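Local coordinates for protein glucose-resistance amylase regulator (Weissella paramesenteroides ATCC 33313, PDB 4RK6) that binds D-glucose and, as a LacI-family regulator, probably represses transcription by binding regulatory DNA, at residues A69-S74 against I250-F255; S104-N109 against I268-E273. All coordinates share one frame; numbering follows the deposited sequence.

Contact 1: A69-S74 against I250-F255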
# COMPACT_ATOMS: atom_id res chain seq x y z
N ALA A 69 -11.29 18.57 14.36
CA ALA A 69 -10.86 18.85 13.00
C ALA A 69 -11.04 17.62 12.17
O ALA A 69 -10.97 16.52 12.69
CB ALA A 69 -9.41 19.29 12.95
N VAL A 70 -11.23 17.83 10.87
CA VAL A 70 -11.35 16.73 9.92
C VAL A 70 -10.45 17.07 8.78
O VAL A 70 -10.54 18.14 8.21
CB VAL A 70 -12.79 16.56 9.41
CG1 VAL A 70 -12.84 15.51 8.31
CG2 VAL A 70 -13.71 16.21 10.56
N PHE A 71 -9.56 16.14 8.46
CA PHE A 71 -8.64 16.27 7.38
C PHE A 71 -9.16 15.48 6.21
O PHE A 71 -9.44 14.29 6.34
CB PHE A 71 -7.26 15.79 7.81
CG PHE A 71 -6.69 16.64 8.90
CD1 PHE A 71 -6.24 17.92 8.61
CD2 PHE A 71 -6.74 16.24 10.22
CE1 PHE A 71 -5.76 18.75 9.62
CE2 PHE A 71 -6.26 17.06 11.22
CZ PHE A 71 -5.78 18.32 10.92
N MSE A 72 -9.29 16.14 5.06
CA MSE A 72 -9.82 15.52 3.84
C MSE A 72 -8.71 15.25 2.86
O MSE A 72 -7.98 16.16 2.50
CB MSE A 72 -10.81 16.50 3.20
CG MSE A 72 -11.83 16.96 4.21
SE MSE A 72 -13.14 15.52 4.53
CE MSE A 72 -14.45 16.59 5.55
N LEU A 73 -8.60 14.01 2.38
CA LEU A 73 -7.56 13.65 1.39
C LEU A 73 -8.11 13.54 -0.03
O LEU A 73 -7.37 13.71 -0.99
CB LEU A 73 -6.91 12.32 1.75
CG LEU A 73 -6.43 12.06 3.17
CD1 LEU A 73 -5.32 11.01 3.14
CD2 LEU A 73 -5.93 13.32 3.86
N SER A 74 -9.40 13.23 -0.15
CA SER A 74 -10.04 13.00 -1.45
C SER A 74 -10.25 14.31 -2.20
O SER A 74 -10.14 15.40 -1.62
CB SER A 74 -11.40 12.29 -1.28
OG SER A 74 -11.32 11.16 -0.43
N ILE A 250 2.11 19.57 8.53
CA ILE A 250 1.77 20.98 8.36
C ILE A 250 0.26 21.19 8.44
O ILE A 250 -0.21 22.16 9.05
CB ILE A 250 2.39 21.53 7.07
CG1 ILE A 250 3.93 21.52 7.18
CG2 ILE A 250 1.91 22.93 6.73
CD1 ILE A 250 4.52 22.40 8.26
N ALA A 251 -0.53 20.27 7.88
CA ALA A 251 -1.99 20.36 8.05
C ALA A 251 -2.39 20.32 9.54
O ALA A 251 -3.21 21.12 10.00
CB ALA A 251 -2.69 19.24 7.29
N MSE A 252 -1.79 19.43 10.31
CA MSE A 252 -2.10 19.34 11.73
C MSE A 252 -1.60 20.59 12.43
O MSE A 252 -2.30 21.15 13.29
CB MSE A 252 -1.53 18.06 12.33
CG MSE A 252 -1.94 17.86 13.79
SE MSE A 252 -3.86 17.78 14.11
CE MSE A 252 -3.86 17.94 16.08
N GLN A 253 -0.43 21.07 12.04
CA GLN A 253 0.11 22.29 12.68
C GLN A 253 -0.76 23.52 12.41
O GLN A 253 -0.91 24.39 13.27
CB GLN A 253 1.54 22.58 12.21
CG GLN A 253 2.27 23.50 13.18
CD GLN A 253 2.40 22.87 14.54
OE1 GLN A 253 2.78 21.69 14.66
NE2 GLN A 253 2.10 23.62 15.58
N LEU A 254 -1.28 23.61 11.19
CA LEU A 254 -2.21 24.67 10.85
C LEU A 254 -3.40 24.66 11.79
O LEU A 254 -3.80 25.72 12.32
CB LEU A 254 -2.65 24.52 9.39
CG LEU A 254 -3.42 25.66 8.75
CD1 LEU A 254 -2.55 26.91 8.72
CD2 LEU A 254 -3.83 25.26 7.35
N PHE A 255 -3.95 23.48 12.07
CA PHE A 255 -5.08 23.37 12.98
C PHE A 255 -4.67 23.78 14.39
O PHE A 255 -5.38 24.57 15.06
CB PHE A 255 -5.67 21.95 12.97
CG PHE A 255 -6.62 21.68 14.10
CD1 PHE A 255 -7.83 22.35 14.18
CD2 PHE A 255 -6.31 20.78 15.10
CE1 PHE A 255 -8.71 22.14 15.23
CE2 PHE A 255 -7.19 20.54 16.15
CZ PHE A 255 -8.39 21.22 16.22
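Phe71 sets the end of its ring against helix 244-257, at Ala251, Met252 and Phe255, while two residues earlier Ala69 meets the flat side of Phe255. CE1 of the Phe71 ring is 3.5 Å from the carbonyl oxygen of Ala251 and 3.9 Å from CB of the same residue. CZ lies 3.8 Å from the selenium of Met252, with CE2 equally near, in a Met-aromatic contact in which the selenium stands obliquely to the ring. The Met252 side chain crosses that of Phe71 at about a right angle, with CG anti to the backbone N (chi1 -175°) and a bend at chi2 that brings SE back to the ring. Phe255 CB also touches the Phe71 tip, 4.2 Å from CZ. In a CH-pi contact, Ala69 CB sits over the centre of the Phe255 ring, 3.6 Å from the centroid, and Met252 CE lies in plane at that ring's edge.

Strand 69-72 runs roughly antiparallel to the helical segment 250-255, at 152°, the segment axes approaching to 10.1 Å. Strands 12-18 and 91-95 flank it in the sheet, and helix 24-39 contributes Leu32 beside Phe71 and Thr35 beside Met252. This is a helix laid on the parallel sheet of one lobe of the periplasmic-binding-protein fold; the side chain of Phe71 is about 13 Å from the bound glucose. The carbonyl of Ala251 already accepts from the backbone N of Phe255 at 3.2 Å, and nonpolar, CH-pi and Met-aromatic contacts hold the two segments together, a seam that depends on shape fit more than on direction.

Contact 2: S104-N109 against I268-E273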
# COMPACT_ATOMS: atom_id res chain seq x y z
N SER A 104 -8.84 25.88 4.41
CA SER A 104 -7.41 25.88 4.11
C SER A 104 -6.98 24.55 3.50
O SER A 104 -7.67 23.53 3.62
CB SER A 104 -6.58 26.15 5.37
OG SER A 104 -6.81 27.46 5.85
N ALA A 105 -5.84 24.57 2.84
CA ALA A 105 -5.35 23.37 2.15
C ALA A 105 -3.86 23.31 2.29
O ALA A 105 -3.20 24.33 2.24
CB ALA A 105 -5.71 23.41 0.68
N VAL A 106 -3.33 22.10 2.38
CA VAL A 106 -1.89 21.90 2.32
C VAL A 106 -1.61 20.91 1.20
O VAL A 106 -2.23 19.81 1.17
CB VAL A 106 -1.34 21.34 3.64
CG1 VAL A 106 0.18 21.23 3.55
CG2 VAL A 106 -1.76 22.22 4.82
N THR A 107 -0.72 21.29 0.30
CA THR A 107 -0.54 20.54 -0.95
C THR A 107 0.81 20.83 -1.57
O THR A 107 1.42 21.89 -1.35
CB THR A 107 -1.69 20.88 -1.95
OG1 THR A 107 -1.57 20.10 -3.15
CG2 THR A 107 -1.67 22.36 -2.33
N SER A 108 1.29 19.89 -2.38
CA SER A 108 2.35 20.21 -3.33
C SER A 108 1.74 21.15 -4.36
O SER A 108 0.54 21.07 -4.65
CB SER A 108 2.87 18.93 -4.02
OG SER A 108 3.40 18.00 -3.06
N ASN A 109 2.57 22.01 -4.94
CA ASN A 109 2.10 22.89 -5.99
C ASN A 109 2.01 22.17 -7.32
O ASN A 109 3.02 21.84 -7.93
CB ASN A 109 3.01 24.12 -6.11
CG ASN A 109 2.46 25.17 -7.07
OD1 ASN A 109 2.34 24.97 -8.28
ND2 ASN A 109 2.16 26.34 -6.51
N ILE A 268 -1.15 26.35 1.68
CA ILE A 268 0.29 26.21 1.97
C ILE A 268 0.85 25.17 1.01
O ILE A 268 0.34 24.06 0.94
CB ILE A 268 0.51 25.80 3.42
CG1 ILE A 268 -0.02 26.90 4.36
CG2 ILE A 268 1.99 25.56 3.67
CD1 ILE A 268 -0.18 26.44 5.78
N TYR A 269 1.87 25.58 0.26
CA TYR A 269 2.52 24.71 -0.71
C TYR A 269 3.74 24.09 -0.08
O TYR A 269 4.56 24.80 0.53
CB TYR A 269 2.89 25.46 -1.99
CG TYR A 269 1.69 25.92 -2.79
CD1 TYR A 269 0.83 25.00 -3.37
CD2 TYR A 269 1.40 27.28 -2.95
CE1 TYR A 269 -0.28 25.40 -4.08
CE2 TYR A 269 0.31 27.69 -3.67
CZ TYR A 269 -0.53 26.75 -4.23
OH TYR A 269 -1.62 27.15 -4.94
N ILE A 270 3.85 22.77 -0.21
CA ILE A 270 4.97 22.01 0.30
C ILE A 270 5.89 21.70 -0.90
O ILE A 270 5.43 21.21 -1.94
CB ILE A 270 4.48 20.73 1.01
CG1 ILE A 270 3.45 21.08 2.09
CG2 ILE A 270 5.65 19.92 1.56
CD1 ILE A 270 3.94 21.99 3.21
N PRO A 271 7.19 22.01 -0.76
CA PRO A 271 8.12 21.79 -1.87
C PRO A 271 8.22 20.34 -2.29
O PRO A 271 8.01 19.45 -1.48
CB PRO A 271 9.49 22.21 -1.28
CG PRO A 271 9.21 22.86 0.03
CD PRO A 271 7.89 22.33 0.50
N THR A 272 8.56 20.15 -3.56
CA THR A 272 8.86 18.82 -4.11
C THR A 272 10.22 18.87 -4.77
O THR A 272 10.88 19.91 -4.85
CB THR A 272 7.82 18.39 -5.17
OG1 THR A 272 7.90 19.22 -6.32
CG2 THR A 272 6.44 18.44 -4.59
N GLU A 273 10.64 17.73 -5.28
CA GLU A 273 11.92 17.65 -5.95
C GLU A 273 11.85 16.52 -6.96
O GLU A 273 11.16 15.52 -6.74
CB GLU A 273 13.00 17.35 -4.93
CG GLU A 273 12.75 16.08 -4.12
CD GLU A 273 13.60 16.00 -2.85
OE1 GLU A 273 14.13 17.06 -2.42
OE2 GLU A 273 13.73 14.88 -2.30
O HOH W 1 5.51 17.88 -1.28
O HOH W 2 5.35 22.34 -4.33
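Tyr269 and Thr107 are paired across two parallel neighbours in the mixed sheet, strands 104-108 and 267-275, in a fold of the periplasmic-binding-protein type. Their hydrogen-bond ladder alternates along the chains: Ile268 N to Ala105 O, Thr107 N to Ile268 O, and Ile270 N to Thr107 O at 2.8 Å. The last donor stands 35° out of the carbonyl plane, and the same oxygen also takes a CA-H contact from Tyr269.

From Tyr269 CB, 3.9 Å from Thr107 O, the side chain leaves with CG anti to its own carbonyl carbon (chi1 -67°) and runs beside Thr107, pointing the same way. CG and CD1 meet Asn109 CB, and CD1 and CE1 also pack on Thr107 CG2. Asn109 ND2 hangs over the centre of the ring, 3.4 Å above its plane, with the amide turned 50° from it; OH is 4.2 Å from ND2. Asn109 OD1 is meanwhile held by Glu112 N, as an N-cap of helix 110-123, which helps fix the amide over the tyrosine.

On the other face of the sheet Val106 CG1 packs on Ile270 CG1, and Ser108 OG, hydrogen-bonded to OE1 of Gln242, a residue of the glucose pocket, touches Thr272 CG2. One water links Ser108 OG to Pro271 O; another accepts from Asn109 N and donates to Ile270 O at 2.6 Å.

After strands 12-18 and 42-48 the chain lays down strand 69-72, then strands 91-95 and 104-108, and passes through the other lobe before returning in helix 244-257 and strand 267-275. Contact 1 closes a loop of 175 intervening residues when the helix reaches 69-74; contact 2 closes one of 158 when the strand pairs with 104-109. Their segments alternate, so the two loops cross. Both returning elements join the same sheet, one packed on it and the other built into it. Contacts 1 and 2 touch directly: Leu254 CD2 lies 3.5 Å from Ser104 CB, and Ala251 CA 3.7 Å from Val106 CG2, joining helix and strand pair.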